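Local coordinates for AP endonuclease, family protein 2 (Mycobacterium smegmatis, PDB 5TNV), which binds a magnesium ion in a xylose isomerase-like TIM barrel and may have endonuclease activity, at residues His25-Ala30 with Gln319-Ala324; Glu239-Val244 with Asn249-Lys254; Pro271-Tyr276 with Leu307-Glu312. All blocks are in the same frame, centred on the assembly; numbering follows the deposited sequence.

Contact 1: His25-Ala30 with Gln319-Ala324; sequences HTWPIA and QVLTSA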
loop_
_atom_site.group_PDB
_atom_site.type_symbol
_atom_site.label_atom_id
_atom_site.label_comp_id
_atom_site.label_asym_id
_atom_site.label_seq_id
_atom_site.Cartn_x
_atom_site.Cartn_y
_atom_site.Cartn_z
ATOM N N HIS A 25 -16.788 -9.184 17.938
ATOM C CA HIS A 25 -16.361 -8.020 18.759
ATOM C C HIS A 25 -15.628 -8.377 20.022
ATOM O O HIS A 25 -15.049 -7.549 20.719
ATOM C CB HIS A 25 -17.656 -7.188 18.997
ATOM C CG HIS A 25 -17.779 -6.584 17.586
ATOM N ND1 HIS A 25 -18.177 -7.349 16.485
ATOM C CD2 HIS A 25 -17.497 -5.364 17.066
ATOM C CE1 HIS A 25 -18.178 -6.632 15.370
ATOM N NE2 HIS A 25 -17.775 -5.410 15.710
ATOM N N THR A 26 -15.596 -9.651 20.375
ATOM C CA THR A 26 -14.824 -10.067 21.542
ATOM C C THR A 26 -13.648 -10.934 21.141
ATOM O O THR A 26 -12.897 -11.357 22.025
ATOM C CB THR A 26 -15.688 -10.809 22.569
ATOM O OG1 THR A 26 -16.311 -11.929 21.897
ATOM C CG2 THR A 26 -16.703 -9.838 23.146
ATOM N N TRP A 27 -13.478 -11.292 19.865
ATOM C CA TRP A 27 -12.371 -12.152 19.480
ATOM C C TRP A 27 -11.068 -11.410 19.743
ATOM O O TRP A 27 -10.874 -10.326 19.189
ATOM C CB TRP A 27 -12.497 -12.522 17.994
ATOM C CG TRP A 27 -11.723 -13.745 17.614
ATOM C CD1 TRP A 27 -10.419 -14.029 17.878
ATOM C CD2 TRP A 27 -12.238 -14.891 16.904
ATOM N NE1 TRP A 27 -10.086 -15.260 17.400
ATOM C CE2 TRP A 27 -11.195 -15.817 16.777
ATOM C CE3 TRP A 27 -13.503 -15.220 16.373
ATOM C CZ2 TRP A 27 -11.366 -17.024 16.134
ATOM C CZ3 TRP A 27 -13.670 -16.422 15.735
ATOM C CH2 TRP A 27 -12.584 -17.313 15.629
ATOM N N PRO A 28 -10.151 -11.913 20.556
ATOM C CA PRO A 28 -8.945 -11.127 20.837
ATOM C C PRO A 28 -8.061 -10.941 19.603
ATOM O O PRO A 28 -7.725 -11.918 18.959
ATOM C CB PRO A 28 -8.258 -11.908 21.970
ATOM C CG PRO A 28 -9.372 -12.639 22.629
ATOM C CD PRO A 28 -10.184 -13.099 21.433
ATOM N N ILE A 29 -7.707 -9.679 19.370
ATOM C CA ILE A 29 -6.839 -9.289 18.240
ATOM C C ILE A 29 -5.743 -8.439 18.854
ATOM O O ILE A 29 -5.917 -7.213 19.037
ATOM C CB ILE A 29 -7.592 -8.599 17.113
ATOM C CG1 ILE A 29 -8.769 -9.446 16.561
ATOM C CG2 ILE A 29 -6.634 -8.233 16.016
ATOM C CD1 ILE A 29 -9.793 -8.578 15.816
ATOM N N ALA A 30 -4.634 -9.047 19.217
ATOM C CA ALA A 30 -3.637 -8.367 20.036
ATOM C C ALA A 30 -2.608 -7.596 19.247
ATOM O O ALA A 30 -2.166 -8.038 18.186
ATOM C CB ALA A 30 -2.880 -9.391 20.864
ATOM N N GLN A 319 -13.584 -6.560 10.615
ATOM C CA GLN A 319 -14.610 -6.533 9.558
ATOM C C GLN A 319 -14.760 -7.922 8.974
ATOM O O GLN A 319 -15.911 -8.335 8.669
ATOM C CB GLN A 319 -14.278 -5.468 8.516
ATOM C CG GLN A 319 -15.405 -5.259 7.508
ATOM C CD GLN A 319 -15.541 -6.266 6.368
ATOM O OE1 GLN A 319 -14.557 -6.856 5.902
ATOM N NE2 GLN A 319 -16.758 -6.505 5.941
ATOM N N VAL A 320 -13.696 -8.617 8.656
ATOM C CA VAL A 320 -13.774 -9.932 8.050
ATOM C C VAL A 320 -14.567 -10.868 8.980
ATOM O O VAL A 320 -15.460 -11.594 8.529
ATOM C CB VAL A 320 -12.369 -10.490 7.727
ATOM C CG1 VAL A 320 -12.429 -11.956 7.302
ATOM C CG2 VAL A 320 -11.689 -9.670 6.627
ATOM N N LEU A 321 -14.221 -10.858 10.253
ATOM C CA LEU A 321 -14.894 -11.708 11.250
ATOM C C LEU A 321 -16.350 -11.338 11.378
ATOM O O LEU A 321 -17.220 -12.212 11.481
ATOM C CB LEU A 321 -14.234 -11.599 12.632
ATOM C CG LEU A 321 -12.830 -12.167 12.778
ATOM C CD1 LEU A 321 -12.298 -11.886 14.170
ATOM C CD2 LEU A 321 -12.758 -13.680 12.482
ATOM N N THR A 322 -16.638 -10.040 11.388
ATOM C CA THR A 322 -18.037 -9.595 11.569
ATOM C C THR A 322 -18.888 -10.173 10.443
ATOM O O THR A 322 -19.964 -10.743 10.677
ATOM C CB THR A 322 -18.136 -8.086 11.607
ATOM O OG1 THR A 322 -17.438 -7.594 12.766
ATOM C CG2 THR A 322 -19.575 -7.570 11.648
ATOM N N SER A 323 -18.427 -10.036 9.211
ATOM C CA SER A 323 -19.150 -10.584 8.073
ATOM C C SER A 323 -19.282 -12.120 8.146
ATOM O O SER A 323 -20.337 -12.677 7.903
ATOM C CB SER A 323 -18.478 -10.158 6.776
ATOM O OG SER A 323 -19.107 -10.796 5.677
ATOM N N ALA A 324 -18.193 -12.811 8.483
ATOM C CA ALA A 324 -18.161 -14.267 8.455
ATOM C C ALA A 324 -19.004 -14.875 9.559
ATOM O O ALA A 324 -19.495 -16.000 9.397
ATOM C CB ALA A 324 -16.735 -14.773 8.613
#
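The imidazole of H25 ends beside T322, the two side chains meeting at a slant. Their closest approach is modelled too tight to be trusted, and the hydroxyl of T322 is hydrogen-bonded back to L318 O within its own helix. W27 carries the contact. With CG anti to the backbone N (chi1 -160°), it sets CB 3.9 Å from L321 CD1. The indole and the leucine cross at about a right angle, and L321 CD2 sits 4.2 Å above the plane of the W27 ring, displaced toward its rim. The ring is pinned at its polar end by a hydrogen bond from NE1 to G295 O. I29 adds a looser apolar touch, CD1 to CD1 of L321 at 4.5 Å, so W27 and I29 both border L321 CD1 and L321 is the helix side chain common to both. F297 and Y22 meet the indole, while L289 and L325 also touch it. Strand 29-32 is the first of the barrel and lies beside strand 297-299, to which P28 and A30 are hydrogen-bonded; helix 306-325, the last, thus packs outside the seam where the barrel closes, with helix 281-290 beside it.

Contact 2: Glu239-Val244 with Asn249-Lys254; sequences EMYAKV and NFWHIK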
loop_
_atom_site.group_PDB
_atom_site.type_symbol
_atom_site.label_atom_id
_atom_site.label_comp_id
_atom_site.label_asym_id
_atom_site.label_seq_id
_atom_site.Cartn_x
_atom_site.Cartn_y
_atom_site.Cartn_z
ATOM N N GLU A 239 -2.565 -22.852 -0.459
ATOM C CA GLU A 239 -2.173 -24.228 -0.294
ATOM C C GLU A 239 -1.510 -24.416 1.078
ATOM O O GLU A 239 -1.790 -25.358 1.834
ATOM C CB GLU A 239 -1.248 -24.698 -1.396
ATOM C CG GLU A 239 -0.644 -26.067 -1.277
ATOM C CD GLU A 239 0.431 -26.372 -2.265
ATOM O OE1 GLU A 239 0.211 -25.967 -3.481
ATOM O OE2 GLU A 239 1.425 -27.013 -1.800
ATOM N N MET A 240 -0.600 -23.492 1.415
ATOM C CA MET A 240 0.128 -23.658 2.679
ATOM C C MET A 240 -0.807 -23.537 3.864
ATOM O O MET A 240 -0.746 -24.328 4.811
ATOM C CB MET A 240 1.231 -22.601 2.801
ATOM C CG MET A 240 2.329 -22.675 1.708
ATOM S SD MET A 240 3.837 -21.812 2.173
ATOM C CE MET A 240 3.371 -20.095 2.008
ATOM N N TYR A 241 -1.684 -22.528 3.875
ATOM C CA TYR A 241 -2.613 -22.337 4.973
ATOM C C TYR A 241 -3.588 -23.496 5.095
ATOM O O TYR A 241 -3.897 -23.920 6.197
ATOM C CB TYR A 241 -3.345 -21.007 4.847
ATOM C CG TYR A 241 -2.645 -19.837 5.510
ATOM C CD1 TYR A 241 -2.460 -19.830 6.896
ATOM C CD2 TYR A 241 -2.207 -18.730 4.795
ATOM C CE1 TYR A 241 -1.840 -18.800 7.547
ATOM C CE2 TYR A 241 -1.575 -17.674 5.450
ATOM C CZ TYR A 241 -1.412 -17.713 6.828
ATOM O OH TYR A 241 -0.799 -16.692 7.551
ATOM N N ALA A 242 -4.067 -24.051 3.972
ATOM C CA ALA A 242 -4.945 -25.198 4.071
ATOM C C ALA A 242 -4.295 -26.383 4.797
ATOM O O ALA A 242 -4.962 -27.137 5.510
ATOM C CB ALA A 242 -5.411 -25.637 2.649
ATOM N N LYS A 243 -3.005 -26.547 4.643
ATOM C CA LYS A 243 -2.331 -27.646 5.293
ATOM C C LYS A 243 -2.238 -27.435 6.800
ATOM O O LYS A 243 -2.340 -28.409 7.532
ATOM C CB LYS A 243 -0.924 -27.809 4.710
ATOM C CG LYS A 243 -0.798 -28.493 3.398
ATOM C CD LYS A 243 0.675 -28.637 3.028
ATOM C CE LYS A 243 0.620 -29.378 1.723
ATOM N NZ LYS A 243 2.008 -29.656 1.328
ATOM N N VAL A 244 -1.887 -26.231 7.217
ATOM C CA VAL A 244 -1.540 -26.017 8.622
ATOM C C VAL A 244 -2.689 -25.512 9.488
ATOM O O VAL A 244 -2.664 -25.727 10.719
ATOM C CB VAL A 244 -0.288 -25.121 8.794
ATOM C CG1 VAL A 244 0.940 -25.821 8.216
ATOM C CG2 VAL A 244 -0.493 -23.749 8.177
ATOM N N ASN A 249 -3.674 -23.168 16.708
ATOM C CA ASN A 249 -4.373 -22.702 17.938
ATOM C C ASN A 249 -4.113 -21.224 18.240
ATOM O O ASN A 249 -4.581 -20.741 19.269
ATOM C CB ASN A 249 -4.063 -23.591 19.130
ATOM C CG ASN A 249 -2.595 -23.512 19.534
ATOM O OD1 ASN A 249 -1.741 -23.001 18.821
ATOM N ND2 ASN A 249 -2.268 -24.105 20.672
ATOM N N PHE A 250 -3.387 -20.522 17.395
ATOM C CA PHE A 250 -2.958 -19.134 17.611
ATOM C C PHE A 250 -2.480 -18.634 16.255
ATOM O O PHE A 250 -2.108 -19.445 15.421
ATOM C CB PHE A 250 -1.815 -19.128 18.629
ATOM C CG PHE A 250 -1.234 -17.766 18.953
ATOM C CD1 PHE A 250 -2.042 -16.706 19.328
ATOM C CD2 PHE A 250 0.150 -17.563 18.921
ATOM C CE1 PHE A 250 -1.527 -15.483 19.658
ATOM C CE2 PHE A 250 0.678 -16.324 19.263
ATOM C CZ PHE A 250 -0.142 -15.294 19.657
ATOM N N TRP A 251 -2.439 -17.319 16.054
ATOM C CA TRP A 251 -2.120 -16.838 14.703
ATOM C C TRP A 251 -1.473 -15.438 14.756
ATOM O O TRP A 251 -2.154 -14.451 14.924
ATOM C CB TRP A 251 -3.400 -16.838 13.874
ATOM C CG TRP A 251 -3.202 -16.794 12.378
ATOM C CD1 TRP A 251 -2.067 -16.635 11.616
ATOM C CD2 TRP A 251 -4.290 -16.954 11.439
ATOM N NE1 TRP A 251 -2.398 -16.674 10.281
ATOM C CE2 TRP A 251 -3.741 -16.872 10.145
ATOM C CE3 TRP A 251 -5.638 -17.152 11.620
ATOM C CZ2 TRP A 251 -4.555 -16.994 9.022
ATOM C CZ3 TRP A 251 -6.470 -17.271 10.500
ATOM C CH2 TRP A 251 -5.911 -17.184 9.216
ATOM N N HIS A 252 -0.160 -15.413 14.539
ATOM C CA HIS A 252 0.564 -14.203 14.139
ATOM C C HIS A 252 0.204 -13.964 12.664
ATOM O O HIS A 252 0.491 -14.826 11.826
ATOM C CB HIS A 252 2.067 -14.365 14.254
ATOM C CG HIS A 252 2.665 -14.319 15.605
ATOM N ND1 HIS A 252 4.032 -14.268 15.757
ATOM C CD2 HIS A 252 2.067 -14.342 16.833
ATOM C CE1 HIS A 252 4.221 -14.237 17.067
ATOM N NE2 HIS A 252 3.100 -14.267 17.756
ATOM N N ILE A 253 -0.401 -12.834 12.391
ATOM C CA ILE A 253 -1.046 -12.632 11.075
ATOM C C ILE A 253 -0.502 -11.337 10.462
ATOM O O ILE A 253 -0.780 -10.246 10.952
ATOM C CB ILE A 253 -2.576 -12.681 11.237
ATOM C CG1 ILE A 253 -3.273 -12.582 9.870
ATOM C CG2 ILE A 253 -3.132 -11.680 12.225
ATOM C CD1 ILE A 253 -4.747 -12.955 9.894
ATOM N N LYS A 254 0.239 -11.492 9.373
ATOM C CA LYS A 254 0.863 -10.359 8.670
ATOM C C LYS A 254 0.955 -10.701 7.191
ATOM O O LYS A 254 0.868 -11.861 6.771
ATOM C CB LYS A 254 2.220 -9.984 9.265
ATOM C CG LYS A 254 3.293 -11.040 9.194
ATOM C CD LYS A 254 4.654 -10.501 9.618
ATOM C CE LYS A 254 5.765 -11.550 9.726
ATOM N NZ LYS A 254 5.558 -12.432 10.900
#
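The indole of W251 meets Y241 at its edge, where the phenol OH lies in the plane of the ring, 3.2 Å from W251 NE1. One face of the indole is covered by I253 CD1, 4.0 Å above the plane and over its centre. Tyrosine and indole are neither stacked nor perpendicular: the planes stand at 56° and the centroid of the Y241 ring is 5.4 Å from that of the six-membered ring of W251. The closest carbon pair is Y241 CE1 and W251 CZ2, 3.6 Å apart. W251 CG is anti to the backbone N (chi1 -162°), which lays the NE1-CZ2 edge against the phenol. The phenol oxygen has a clear partner in Y281 OH, and Y281 OH is also hydrogen-bonded to K254 O, a polar link back to the strand beside the aromatic pair. This is the outer layer of a TIM barrel: helix 237-244 lies over strand 251-261, the seventh of the barrel, and N249 is backbone-bonded to L220 of the preceding strand. I284 touches both Y241 and W251, A288 touches W251, and L224 packs on Y241. Side chains alternate along the strand, so that next to outward-facing W251 the imidazole of H252 leads away from the helix into the barrel, where ND1 binds the magnesium ion together with E193 and D223. K254 NZ forms salt bridges to D223 and E300, making it a second-shell partner of the metal ligand D223.

Contact 3: Pro271-Tyr276 with Leu307-Glu312; sequences PLPLKY and LGVCAE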
loop_
_atom_site.group_PDB
_atom_site.type_symbol
_atom_site.label_atom_id
_atom_site.label_comp_id
_atom_site.label_asym_id
_atom_site.label_seq_id
_atom_site.Cartn_x
_atom_site.Cartn_y
_atom_site.Cartn_z
ATOM N N PRO A 271 6.722 -5.444 3.328
ATOM C CA PRO A 271 5.644 -5.540 4.324
ATOM C C PRO A 271 4.524 -4.589 3.963
ATOM O O PRO A 271 4.758 -3.431 3.648
ATOM C CB PRO A 271 6.330 -5.155 5.632
ATOM C CG PRO A 271 7.644 -4.665 5.325
ATOM C CD PRO A 271 7.972 -4.946 3.902
ATOM N N LEU A 272 3.279 -5.079 4.048
ATOM C CA LEU A 272 2.115 -4.287 3.744
ATOM C C LEU A 272 0.963 -4.690 4.657
ATOM O O LEU A 272 0.964 -5.824 5.173
ATOM C CB LEU A 272 1.633 -4.502 2.300
ATOM C CG LEU A 272 2.505 -3.894 1.195
ATOM C CD1 LEU A 272 1.973 -4.344 -0.157
ATOM C CD2 LEU A 272 2.538 -2.382 1.287
ATOM N N PRO A 273 -0.042 -3.816 4.829
ATOM C CA PRO A 273 -1.291 -4.235 5.484
ATOM C C PRO A 273 -1.826 -5.553 4.940
ATOM O O PRO A 273 -1.652 -5.898 3.766
ATOM C CB PRO A 273 -2.240 -3.088 5.170
ATOM C CG PRO A 273 -1.322 -1.874 5.058
ATOM C CD PRO A 273 -0.079 -2.417 4.419
ATOM N N LEU A 274 -2.544 -6.268 5.811
ATOM C CA LEU A 274 -3.217 -7.485 5.405
ATOM C C LEU A 274 -3.993 -7.318 4.090
ATOM O O LEU A 274 -3.924 -8.206 3.228
ATOM C CB LEU A 274 -4.184 -8.022 6.463
ATOM C CG LEU A 274 -3.575 -8.394 7.822
ATOM C CD1 LEU A 274 -4.656 -8.943 8.738
ATOM C CD2 LEU A 274 -2.414 -9.356 7.700
ATOM N N LYS A 275 -4.730 -6.225 3.944
ATOM C CA LYS A 275 -5.587 -6.034 2.784
ATOM C C LYS A 275 -4.834 -5.966 1.451
ATOM O O LYS A 275 -5.436 -6.165 0.417
ATOM C CB LYS A 275 -6.415 -4.747 2.973
ATOM C CG LYS A 275 -7.586 -4.590 1.973
ATOM C CD LYS A 275 -8.424 -3.368 2.245
ATOM C CE LYS A 275 -9.160 -3.394 3.521
ATOM N NZ LYS A 275 -10.027 -2.228 3.739
ATOM N N TYR A 276 -3.546 -5.590 1.492
ATOM C CA TYR A 276 -2.811 -5.212 0.270
ATOM C C TYR A 276 -1.751 -6.179 -0.157
ATOM O O TYR A 276 -1.190 -5.999 -1.253
ATOM C CB TYR A 276 -2.186 -3.809 0.421
ATOM C CG TYR A 276 -3.113 -2.716 0.822
ATOM C CD1 TYR A 276 -4.472 -2.699 0.466
ATOM C CD2 TYR A 276 -2.637 -1.677 1.588
ATOM C CE1 TYR A 276 -5.305 -1.668 0.863
ATOM C CE2 TYR A 276 -3.478 -0.662 2.014
ATOM C CZ TYR A 276 -4.807 -0.642 1.653
ATOM O OH TYR A 276 -5.583 0.381 2.097
ATOM N N LEU A 307 3.456 -0.385 14.325
ATOM C CA LEU A 307 2.249 -0.198 15.144
ATOM C C LEU A 307 1.080 0.306 14.338
ATOM O O LEU A 307 -0.040 -0.183 14.457
ATOM C CB LEU A 307 2.545 0.767 16.302
ATOM C CG LEU A 307 1.405 1.008 17.230
ATOM C CD1 LEU A 307 0.928 -0.315 17.872
ATOM C CD2 LEU A 307 1.774 2.027 18.300
ATOM N N GLY A 308 1.326 1.276 13.442
ATOM C CA GLY A 308 0.262 1.818 12.638
ATOM C C GLY A 308 -0.358 0.791 11.718
ATOM O O GLY A 308 -1.587 0.713 11.551
ATOM N N VAL A 309 0.458 -0.033 11.092
ATOM C CA VAL A 309 -0.052 -1.095 10.220
ATOM C C VAL A 309 -0.766 -2.150 11.044
ATOM O O VAL A 309 -1.851 -2.610 10.647
ATOM C CB VAL A 309 1.023 -1.684 9.297
ATOM C CG1 VAL A 309 0.452 -2.861 8.541
ATOM C CG2 VAL A 309 1.561 -0.624 8.346
ATOM N N CYS A 310 -0.236 -2.544 12.188
ATOM C CA CYS A 310 -0.956 -3.486 13.045
ATOM C C CYS A 310 -2.355 -2.978 13.395
ATOM O O CYS A 310 -3.296 -3.725 13.418
ATOM C CB CYS A 310 -0.180 -3.774 14.333
ATOM S SG CYS A 310 1.272 -4.863 14.073
ATOM N N ALA A 311 -2.491 -1.676 13.683
ATOM C CA ALA A 311 -3.778 -1.119 14.023
ATOM C C ALA A 311 -4.773 -1.189 12.851
ATOM O O ALA A 311 -5.940 -1.516 13.055
ATOM C CB ALA A 311 -3.629 0.323 14.489
ATOM N N GLU A 312 -4.315 -0.894 11.635
ATOM C CA GLU A 312 -5.182 -1.087 10.469
ATOM C C GLU A 312 -5.538 -2.552 10.325
ATOM O O GLU A 312 -6.693 -2.908 9.978
ATOM C CB GLU A 312 -4.529 -0.550 9.212
ATOM C CG GLU A 312 -4.466 0.936 9.134
ATOM C CD GLU A 312 -4.095 1.539 7.789
ATOM O OE1 GLU A 312 -3.735 0.824 6.902
ATOM O OE2 GLU A 312 -4.176 2.791 7.690
HETATM O O HOH W 1 -5.343 -0.359 5.236
#
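Just past the weakly bonded end of strand 266-272, the chain passes helix 306-325 with P273 CA 5.8 Å from V309 CA, then folds into a beta turn closed by Y276 N to P273 O at 3.0 Å. V309 aims one methyl at the proline: CG1 is anti to the backbone N (chi1 174°) and comes 3.8 Å from P273 CA. The same methyl lies 4.0 Å from P273 CG, the two side chains crossing at about a right angle. One helical turn on, E312 runs alongside the pyrrolidine, pointing the same way, with OE1 4.1 Å from P273 CG. That oxygen accepts a short hydrogen bond from a water, 2.6 Å to E312 OE1, and the water also donates to Y276 OH at 3.2 Å, so the turn and helix are bridged by solvent. The carboxylate also has partners in the third subunit, whose Y276 OH bonds to OE1 and whose K275 NZ forms an intersubunit salt bridge to OE2. The relation repeats around the trimer, since K275 and Y276 here reach E312 of the second subunit. P273 and V309 both also touch Y276 of the third subunit, so the apolar patch continues into an interface in which the E312 carboxylate is held at both oxygens; the lysine and the donors around it would probably favour its ionised form.

Contact 1 and contact 3 use the two ends of helix 306-325, their centres about 16 Å apart, and both also touch the second subunit. Contact 2 lies inside the chain loop closed by contact 1, about 16 Å away between centres, and is joined to it through the common sheet. Contacts 2 and 3 touch directly: L274, just past strand 266-272, brings CD2 3.6 Å from K254 CA on the neighbouring strand 251-261. Contact 2 alone supplies a metal ligand, H252; its W251 side chain is about 9 Å from the magnesium ion, whereas the side chains of I29 in contact 1 and V309 in contact 3 are each about 14 Å from it.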